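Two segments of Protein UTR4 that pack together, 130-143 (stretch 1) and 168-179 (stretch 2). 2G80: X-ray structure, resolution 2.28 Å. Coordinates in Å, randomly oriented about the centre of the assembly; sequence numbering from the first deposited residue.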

ATOM      1  N   ALA A 130      -0.613 -14.657  -2.687  1.00 32.37           N
ATOM      2  CA  ALA A 130      -0.936 -13.690  -1.608  1.00 33.40           C
ATOM      3  C   ALA A 130      -2.454 -13.559  -1.482  1.00 34.70           C
ATOM      4  O   ALA A 130      -2.955 -13.350  -0.386  1.00 35.75           O
ATOM      5  CB  ALA A 130      -0.276 -12.326  -1.856  1.00 31.26           C
ATOM      6  N   ILE A 131      -3.170 -13.651  -2.613  1.00 35.95           N
ATOM      7  CA  ILE A 131      -4.640 -13.660  -2.638  1.00 35.63           C
ATOM      8  C   ILE A 131      -5.167 -14.864  -1.852  1.00 33.72           C
ATOM      9  O   ILE A 131      -6.064 -14.711  -1.037  1.00 35.15           O
ATOM     10  CB  ILE A 131      -5.242 -13.669  -4.118  1.00 33.59           C
ATOM     11  CG1 ILE A 131      -4.986 -12.326  -4.809  1.00 32.37           C
ATOM     12  CG2 ILE A 131      -6.741 -13.911  -4.110  1.00 34.43           C
ATOM     13  CD1 ILE A 131      -5.292 -12.340  -6.320  1.00 34.64           C
ATOM     14  N   ASP A 132      -4.635 -16.043  -2.145  1.00 33.36           N
ATOM     15  CA  ASP A 132      -5.030 -17.299  -1.484  1.00 33.15           C
ATOM     16  C   ASP A 132      -4.735 -17.275   0.015  1.00 34.79           C
ATOM     17  O   ASP A 132      -5.532 -17.770   0.801  1.00 36.70           O
ATOM     18  CB  ASP A 132      -4.290 -18.501  -2.087  1.00 34.23           C
ATOM     19  CG  ASP A 132      -4.667 -18.793  -3.530  1.00 38.90           C
ATOM     20  OD1 ASP A 132      -5.698 -18.293  -4.063  1.00 48.90           O
ATOM     21  OD2 ASP A 132      -3.893 -19.565  -4.140  1.00 52.80           O
ATOM     22  N   PHE A 133      -3.564 -16.735   0.372  1.00 34.65           N
ATOM     23  CA  PHE A 133      -3.113 -16.572   1.755  1.00 35.19           C
ATOM     24  C   PHE A 133      -4.094 -15.709   2.561  1.00 36.02           C
ATOM     25  O   PHE A 133      -4.522 -16.105   3.629  1.00 36.77           O
ATOM     26  CB  PHE A 133      -1.717 -15.950   1.746  1.00 36.77           C
ATOM     27  CG  PHE A 133      -1.144 -15.680   3.109  1.00 38.39           C
ATOM     28  CD1 PHE A 133      -1.364 -14.445   3.737  1.00 40.28           C
ATOM     29  CD2 PHE A 133      -0.357 -16.644   3.756  1.00 40.19           C
ATOM     30  CE1 PHE A 133      -0.809 -14.173   4.982  1.00 42.34           C
ATOM     31  CE2 PHE A 133       0.190 -16.385   5.008  1.00 43.25           C
ATOM     32  CZ  PHE A 133      -0.017 -15.147   5.615  1.00 37.36           C
ATOM     33  N   ILE A 134      -4.409 -14.533   2.027  1.00 35.69           N
ATOM     34  CA  ILE A 134      -5.360 -13.578   2.625  1.00 36.74           C
ATOM     35  C   ILE A 134      -6.758 -14.189   2.779  1.00 38.28           C
ATOM     36  O   ILE A 134      -7.407 -13.952   3.778  1.00 38.75           O
ATOM     37  CB  ILE A 134      -5.405 -12.256   1.796  1.00 35.07           C
ATOM     38  CG1 ILE A 134      -4.089 -11.471   1.999  1.00 40.40           C
ATOM     39  CG2 ILE A 134      -6.570 -11.337   2.198  1.00 40.36           C
ATOM     40  CD1 ILE A 134      -3.886 -10.308   0.993  1.00 40.08           C
ATOM     41  N   LYS A 135      -7.217 -14.938   1.772  1.00 39.32           N
ATOM     42  CA  LYS A 135      -8.516 -15.614   1.837  1.00 38.40           C
ATOM     43  C   LYS A 135      -8.584 -16.763   2.836  1.00 34.02           C
ATOM     44  O   LYS A 135      -9.682 -17.078   3.265  1.00 33.17           O
ATOM     45  CB  LYS A 135      -8.961 -16.136   0.465  1.00 38.05           C
ATOM     46  CG  LYS A 135      -9.382 -15.063  -0.525  1.00 43.04           C
ATOM     47  CD  LYS A 135     -10.024 -15.711  -1.768  1.00 46.01           C
ATOM     48  CE  LYS A 135     -10.628 -14.648  -2.662  1.00 54.55           C
ATOM     49  NZ  LYS A 135     -11.412 -15.211  -3.800  1.00 58.01           N
ATOM     50  N   ARG A 136      -7.455 -17.413   3.156  1.00 33.52           N
ATOM     51  CA  ARG A 136      -7.466 -18.580   4.058  1.00 36.42           C
ATOM     52  C   ARG A 136      -7.088 -18.352   5.514  1.00 36.82           C
ATOM     53  O   ARG A 136      -7.578 -19.081   6.377  1.00 39.15           O
ATOM     54  CB  ARG A 136      -6.632 -19.737   3.500  1.00 38.00           C
ATOM     55  CG  ARG A 136      -5.150 -19.662   3.598  1.00 38.23           C
ATOM     56  CD  ARG A 136      -4.560 -20.992   3.221  1.00 39.60           C
ATOM     57  NE  ARG A 136      -3.105 -20.871   3.213  1.00 41.66           N
ATOM     58  CZ  ARG A 136      -2.381 -20.416   2.203  1.00 37.58           C
ATOM     59  NH1 ARG A 136      -2.946 -20.054   1.054  1.00 49.70           N
ATOM     60  NH2 ARG A 136      -1.068 -20.325   2.338  1.00 47.56           N
ATOM     61  N   LYS A 137      -6.234 -17.356   5.788  1.00 35.52           N
ATOM     62  CA  LYS A 137      -5.795 -17.090   7.143  1.00 35.01           C
ATOM     63  C   LYS A 137      -6.899 -16.360   7.915  1.00 37.07           C
ATOM     64  O   LYS A 137      -7.567 -15.496   7.377  1.00 38.13           O
ATOM     65  CB  LYS A 137      -4.476 -16.318   7.161  1.00 34.09           C
ATOM     66  CG  LYS A 137      -3.284 -17.078   6.576  1.00 32.38           C
ATOM     67  CD  LYS A 137      -3.026 -18.399   7.276  1.00 37.87           C
ATOM     68  CE  LYS A 137      -1.789 -19.051   6.780  1.00 40.31           C
ATOM     69  NZ  LYS A 137      -1.614 -20.307   7.543  1.00 34.97           N
ATOM     70  N   LYS A 138      -7.048 -16.694   9.191  1.00 35.41           N
ATOM     71  CA  LYS A 138      -8.108 -16.117  10.005  1.00 36.78           C
ATOM     72  C   LYS A 138      -7.945 -14.679  10.439  1.00 36.71           C
ATOM     73  O   LYS A 138      -8.933 -13.968  10.531  1.00 35.77           O
ATOM     74  CB  LYS A 138      -8.423 -17.060  11.165  1.00 38.62           C
ATOM     75  CG  LYS A 138      -9.257 -18.197  10.569  1.00 41.74           C
ATOM     76  CD  LYS A 138      -9.354 -19.358  11.373  1.00 43.67           C
ATOM     77  CE  LYS A 138      -9.990 -20.454  10.572  1.00 43.12           C
ATOM     78  NZ  LYS A 138     -11.281 -20.153   9.929  1.00 38.91           N
ATOM     79  N   ARG A 139      -6.718 -14.244  10.691  1.00 36.20           N
ATOM     80  CA  ARG A 139      -6.478 -12.871  11.115  1.00 37.22           C
ATOM     81  C   ARG A 139      -5.345 -12.262  10.307  1.00 34.81           C
ATOM     82  O   ARG A 139      -4.192 -12.652  10.442  1.00 33.34           O
ATOM     83  CB  ARG A 139      -6.282 -12.772  12.625  1.00 35.71           C
ATOM     84  CG  ARG A 139      -7.509 -13.238  13.435  1.00 38.61           C
ATOM     85  CD  ARG A 139      -7.907 -12.219  14.498  1.00 53.91           C
ATOM     86  NE  ARG A 139      -6.754 -11.860  15.315  1.00 60.78           N
ATOM     87  CZ  ARG A 139      -6.584 -10.733  16.003  1.00 54.46           C
ATOM     88  NH1 ARG A 139      -7.496  -9.747  16.015  1.00 56.07           N
ATOM     89  NH2 ARG A 139      -5.449 -10.588  16.680  1.00 55.64           N
ATOM     90  N   VAL A 140      -5.719 -11.337   9.430  1.00 36.01           N
ATOM     91  CA  VAL A 140      -4.800 -10.667   8.510  1.00 35.61           C
ATOM     92  C   VAL A 140      -4.977  -9.153   8.596  1.00 33.62           C
ATOM     93  O   VAL A 140      -6.053  -8.658   8.315  1.00 35.48           O
ATOM     94  CB  VAL A 140      -5.047 -11.101   7.050  1.00 37.89           C
ATOM     95  CG1 VAL A 140      -4.163 -10.275   6.045  1.00 37.06           C
ATOM     96  CG2 VAL A 140      -4.804 -12.612   6.904  1.00 41.50           C
ATOM     97  N   PHE A 141      -3.879  -8.465   8.919  1.00 32.12           N
ATOM     98  CA  PHE A 141      -3.771  -7.026   8.999  1.00 32.52           C
ATOM     99  C   PHE A 141      -2.700  -6.523   8.032  1.00 30.98           C
ATOM    100  O   PHE A 141      -1.683  -7.183   7.807  1.00 30.33           O
ATOM    101  CB  PHE A 141      -3.434  -6.593  10.435  1.00 32.61           C
ATOM    102  CG  PHE A 141      -4.511  -6.919  11.419  1.00 30.75           C
ATOM    103  CD1 PHE A 141      -5.458  -5.978  11.753  1.00 33.82           C
ATOM    104  CD2 PHE A 141      -4.615  -8.199  11.963  1.00 38.55           C
ATOM    105  CE1 PHE A 141      -6.464  -6.264  12.645  1.00 39.59           C
ATOM    106  CE2 PHE A 141      -5.628  -8.513  12.870  1.00 37.21           C
ATOM    107  CZ  PHE A 141      -6.551  -7.554  13.215  1.00 39.66           C
ATOM    108  N   ILE A 142      -2.945  -5.352   7.460  1.00 32.60           N
ATOM    109  CA  ILE A 142      -2.025  -4.711   6.514  1.00 32.84           C
ATOM    110  C   ILE A 142      -1.349  -3.525   7.218  1.00 33.82           C
ATOM    111  O   ILE A 142      -1.992  -2.859   8.034  1.00 31.18           O
ATOM    112  CB  ILE A 142      -2.784  -4.236   5.239  1.00 33.27           C
ATOM    113  CG1 ILE A 142      -3.627  -5.372   4.617  1.00 36.89           C
ATOM    114  CG2 ILE A 142      -1.817  -3.695   4.178  1.00 34.33           C
ATOM    115  CD1 ILE A 142      -2.859  -6.579   4.100  1.00 27.73           C
ATOM    116  N   TYR A 143      -0.038  -3.345   6.969  1.00 32.54           N
ATOM    117  CA  TYR A 143       0.731  -2.176   7.427  1.00 33.82           C
ATOM    118  C   TYR A 143       1.534  -1.644   6.242  1.00 34.71           C
ATOM    119  O   TYR A 143       2.399  -2.355   5.727  1.00 32.61           O
ATOM    120  CB  TYR A 143       1.665  -2.521   8.589  1.00 33.89           C
ATOM    121  CG  TYR A 143       2.461  -1.375   9.232  1.00 30.07           C
ATOM    122  CD1 TYR A 143       1.949  -0.060   9.324  1.00 39.97           C
ATOM    123  CD2 TYR A 143       3.663  -1.644   9.893  1.00 30.65           C
ATOM    124  CE1 TYR A 143       2.668   0.969   9.974  1.00 36.61           C
ATOM    125  CE2 TYR A 143       4.363  -0.634  10.570  1.00 36.35           C
ATOM    126  CZ  TYR A 143       3.869   0.661  10.607  1.00 35.87           C
ATOM    127  OH  TYR A 143       4.594   1.620  11.245  1.00 31.00           O
TER
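Stretch 2 (168-179) SLDLNSYIDGYF

Stretch 2 follows stretch 1 from helix to strand in the same direction. Residues before its strand are extended or turned: Leu-169 has phi/psi of -110/149°, Leu-171 through Tyr-174 form a turn in which Tyr-174 N bonds to Leu-171 O (2.9 Å), and the chain is extended again by Tyr-178 (-138/139°) and Phe-179 (-130/144°). Strand 177-179 runs parallel to strand 140-143, their axes 4.6 Å apart at closest and crossing at -21°. The register pairs Ile-142 with Tyr-178 (CA to CA 4.7 Å) and Tyr-143 with Phe-179.

Backbone hydrogen bonds establish that pairing. Ile-142 N donates to Gly-177 O at 3.0 Å (164°), and Phe-179 N donates to Ile-142 O at 2.7 Å (138°), so Ile-142 bonds to the residues flanking Tyr-178, as a parallel bridge requires. Upstream, Asp-176 grips Val-140 twice: Asp-176 N reaches Val-140 O at 2.8 Å, while Val-140 N donates to Asp-176 OD2 at 3.0 Å and 171°, the side chain standing in for a backbone acceptor.

Aromatic contacts lie along the strands. Asp-176 CB sits over one face of the Phe-141 ring, 4.1 Å from its centroid and 22° off the normal. Gly-177 leaves room beside this ring: an ideal CB there would come within 2.5 Å of Phe-141 CD1, a clash. Phe-141 CD1 also meets Phe-179 CE2 at 3.7 Å, with ring planes inclined by 31°. Beside the helix, Lys-135 CG lies 3.8 Å from the Tyr-174 ring centroid, only 3° off its normal.

Apolar packing joins stretch 2 to one side of the helix, through Ile-131 and Ile-134. Ile-131 CG2 approaches Leu-171 CD2 at 4.2 Å; Ile-134 CG2 meets Tyr-174 CB at 3.7 Å and Ile-175 CG1 at 4.0 Å. Ile-175 also links helix to strand, its CG2 lying 3.8 Å from Ile-142 CG1. Altogether 890 Å² is buried, both sides summed.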

ATOM      1  N   SER A 168     -12.286  -6.971 -11.638  1.00 37.12           N
ATOM      2  CA  SER A 168     -11.388  -7.035 -10.508  1.00 37.89           C
ATOM      3  C   SER A 168     -12.057  -7.811  -9.342  1.00 39.59           C
ATOM      4  O   SER A 168     -13.251  -8.079  -9.378  1.00 39.57           O
ATOM      5  CB  SER A 168     -11.035  -5.634 -10.056  1.00 38.34           C
ATOM      6  OG  SER A 168     -12.212  -4.908  -9.698  1.00 42.58           O
ATOM      7  N   LEU A 169     -11.262  -8.187  -8.341  1.00 39.58           N
ATOM      8  CA  LEU A 169     -11.709  -8.921  -7.151  1.00 38.92           C
ATOM      9  C   LEU A 169     -11.648  -7.985  -5.939  1.00 38.02           C
ATOM     10  O   LEU A 169     -10.776  -7.126  -5.854  1.00 37.35           O
ATOM     11  CB  LEU A 169     -10.783 -10.117  -6.869  1.00 39.23           C
ATOM     12  CG  LEU A 169     -10.519 -11.081  -8.016  1.00 42.47           C
ATOM     13  CD1 LEU A 169      -9.520 -12.110  -7.586  1.00 43.13           C
ATOM     14  CD2 LEU A 169     -11.829 -11.724  -8.493  1.00 44.05           C
ATOM     15  N   ASP A 170     -12.552  -8.199  -4.990  1.00 38.33           N
ATOM     16  CA  ASP A 170     -12.595  -7.426  -3.755  1.00 38.47           C
ATOM     17  C   ASP A 170     -12.077  -8.338  -2.637  1.00 39.04           C
ATOM     18  O   ASP A 170     -12.665  -9.390  -2.356  1.00 41.39           O
ATOM     19  CB  ASP A 170     -14.024  -6.954  -3.480  1.00 36.96           C
ATOM     20  CG  ASP A 170     -14.135  -6.020  -2.255  1.00 41.39           C
ATOM     21  OD1 ASP A 170     -13.133  -5.667  -1.589  1.00 49.15           O
ATOM     22  OD2 ASP A 170     -15.270  -5.613  -1.955  1.00 53.71           O
ATOM     23  N   LEU A 171     -10.958  -7.946  -2.039  1.00 37.25           N
ATOM     24  CA  LEU A 171     -10.393  -8.651  -0.896  1.00 38.70           C
ATOM     25  C   LEU A 171     -10.689  -7.988   0.452  1.00 37.14           C
ATOM     26  O   LEU A 171     -10.276  -8.526   1.470  1.00 36.31           O
ATOM     27  CB  LEU A 171      -8.883  -8.787  -1.050  1.00 38.39           C
ATOM     28  CG  LEU A 171      -8.339  -9.483  -2.313  1.00 43.25           C
ATOM     29  CD1 LEU A 171      -6.841  -9.749  -2.071  1.00 39.62           C
ATOM     30  CD2 LEU A 171      -9.072 -10.771  -2.643  1.00 45.93           C
ATOM     31  N   ASN A 172     -11.397  -6.852   0.472  1.00 36.08           N
ATOM     32  CA  ASN A 172     -11.681  -6.149   1.743  1.00 39.16           C
ATOM     33  C   ASN A 172     -12.454  -6.973   2.775  1.00 38.48           C
ATOM     34  O   ASN A 172     -12.215  -6.818   3.966  1.00 37.56           O
ATOM     35  CB  ASN A 172     -12.310  -4.757   1.520  1.00 39.18           C
ATOM     36  CG  ASN A 172     -11.320  -3.762   0.870  1.00 41.07           C
ATOM     37  OD1 ASN A 172     -10.180  -3.595   1.308  1.00 40.75           O
ATOM     38  ND2 ASN A 172     -11.763  -3.123  -0.177  1.00 44.74           N
ATOM     39  N   SER A 173     -13.289  -7.907   2.319  1.00 38.53           N
ATOM     40  CA  SER A 173     -13.975  -8.810   3.253  1.00 40.26           C
ATOM     41  C   SER A 173     -13.021  -9.845   3.912  1.00 37.72           C
ATOM     42  O   SER A 173     -13.415 -10.463   4.858  1.00 35.66           O
ATOM     43  CB  SER A 173     -15.183  -9.505   2.615  1.00 41.83           C
ATOM     44  OG  SER A 173     -14.759 -10.505   1.703  1.00 52.29           O
ATOM     45  N   TYR A 174     -11.781 -10.004   3.432  1.00 36.99           N
ATOM     46  CA  TYR A 174     -10.799 -10.928   4.032  1.00 36.99           C
ATOM     47  C   TYR A 174      -9.738 -10.262   4.903  1.00 36.79           C
ATOM     48  O   TYR A 174      -8.995 -10.957   5.557  1.00 37.46           O
ATOM     49  CB  TYR A 174     -10.128 -11.763   2.959  1.00 36.44           C
ATOM     50  CG  TYR A 174     -11.129 -12.497   2.097  1.00 38.42           C
ATOM     51  CD1 TYR A 174     -11.666 -13.733   2.481  1.00 38.23           C
ATOM     52  CD2 TYR A 174     -11.556 -11.937   0.899  1.00 38.10           C
ATOM     53  CE1 TYR A 174     -12.620 -14.396   1.660  1.00 34.99           C
ATOM     54  CE2 TYR A 174     -12.492 -12.565   0.077  1.00 38.24           C
ATOM     55  CZ  TYR A 174     -13.018 -13.790   0.455  1.00 40.47           C
ATOM     56  OH  TYR A 174     -13.924 -14.371  -0.397  1.00 40.35           O
ATOM     57  N   ILE A 175      -9.702  -8.931   4.936  1.00 35.31           N
ATOM     58  CA  ILE A 175      -8.721  -8.155   5.678  1.00 33.50           C
ATOM     59  C   ILE A 175      -9.366  -7.675   6.973  1.00 33.27           C
ATOM     60  O   ILE A 175     -10.412  -7.048   6.949  1.00 31.92           O
ATOM     61  CB  ILE A 175      -8.163  -7.010   4.792  1.00 31.74           C
ATOM     62  CG1 ILE A 175      -7.376  -7.642   3.623  1.00 36.90           C
ATOM     63  CG2 ILE A 175      -7.226  -6.101   5.595  1.00 31.98           C
ATOM     64  CD1 ILE A 175      -7.070  -6.716   2.483  1.00 41.48           C
ATOM     65  N   ASP A 176      -8.736  -7.974   8.107  1.00 33.45           N
ATOM     66  CA  ASP A 176      -9.267  -7.589   9.418  1.00 33.12           C
ATOM     67  C   ASP A 176      -8.903  -6.183   9.883  1.00 35.73           C
ATOM     68  O   ASP A 176      -9.514  -5.652  10.825  1.00 36.86           O
ATOM     69  CB  ASP A 176      -8.891  -8.657  10.427  1.00 35.46           C
ATOM     70  CG  ASP A 176      -9.436 -10.000  10.017  1.00 33.68           C
ATOM     71  OD1 ASP A 176     -10.669 -10.176  10.084  1.00 50.74           O
ATOM     72  OD2 ASP A 176      -8.655 -10.830   9.524  1.00 41.98           O
ATOM     73  N   GLY A 177      -7.923  -5.570   9.231  1.00 34.90           N
ATOM     74  CA  GLY A 177      -7.515  -4.232   9.611  1.00 34.25           C
ATOM     75  C   GLY A 177      -6.372  -3.708   8.776  1.00 32.95           C
ATOM     76  O   GLY A 177      -5.716  -4.451   8.077  1.00 32.53           O
ATOM     77  N   TYR A 178      -6.157  -2.412   8.893  1.00 33.15           N
ATOM     78  CA  TYR A 178      -5.193  -1.667   8.106  1.00 35.34           C
ATOM     79  C   TYR A 178      -4.484  -0.716   9.027  1.00 34.25           C
ATOM     80  O   TYR A 178      -5.136  -0.096   9.853  1.00 33.46           O
ATOM     81  CB  TYR A 178      -5.911  -0.819   7.040  1.00 37.27           C
ATOM     82  CG  TYR A 178      -6.862  -1.604   6.183  1.00 38.72           C
ATOM     83  CD1 TYR A 178      -8.202  -1.767   6.565  1.00 45.75           C
ATOM     84  CD2 TYR A 178      -6.443  -2.182   4.989  1.00 34.51           C
ATOM     85  CE1 TYR A 178      -9.097  -2.523   5.768  1.00 38.21           C
ATOM     86  CE2 TYR A 178      -7.330  -2.939   4.183  1.00 37.09           C
ATOM     87  CZ  TYR A 178      -8.647  -3.105   4.599  1.00 37.27           C
ATOM     88  OH  TYR A 178      -9.519  -3.833   3.833  1.00 47.32           O
ATOM     89  N   PHE A 179      -3.179  -0.579   8.849  1.00 32.63           N
ATOM     90  CA  PHE A 179      -2.364   0.360   9.596  1.00 34.73           C
ATOM     91  C   PHE A 179      -1.501   1.189   8.638  1.00 36.83           C
ATOM     92  O   PHE A 179      -1.051   0.696   7.601  1.00 34.40           O
ATOM     93  CB  PHE A 179      -1.481  -0.377  10.625  1.00 35.09           C
ATOM     94  CG  PHE A 179      -2.272  -1.118  11.668  1.00 33.07           C
ATOM     95  CD1 PHE A 179      -2.842  -0.439  12.734  1.00 37.00           C
ATOM     96  CD2 PHE A 179      -2.445  -2.504  11.586  1.00 39.13           C
ATOM     97  CE1 PHE A 179      -3.599  -1.123  13.712  1.00 36.64           C
ATOM     98  CE2 PHE A 179      -3.182  -3.201  12.563  1.00 36.96           C
ATOM     99  CZ  PHE A 179      -3.777  -2.501  13.620  1.00 32.84           C
TER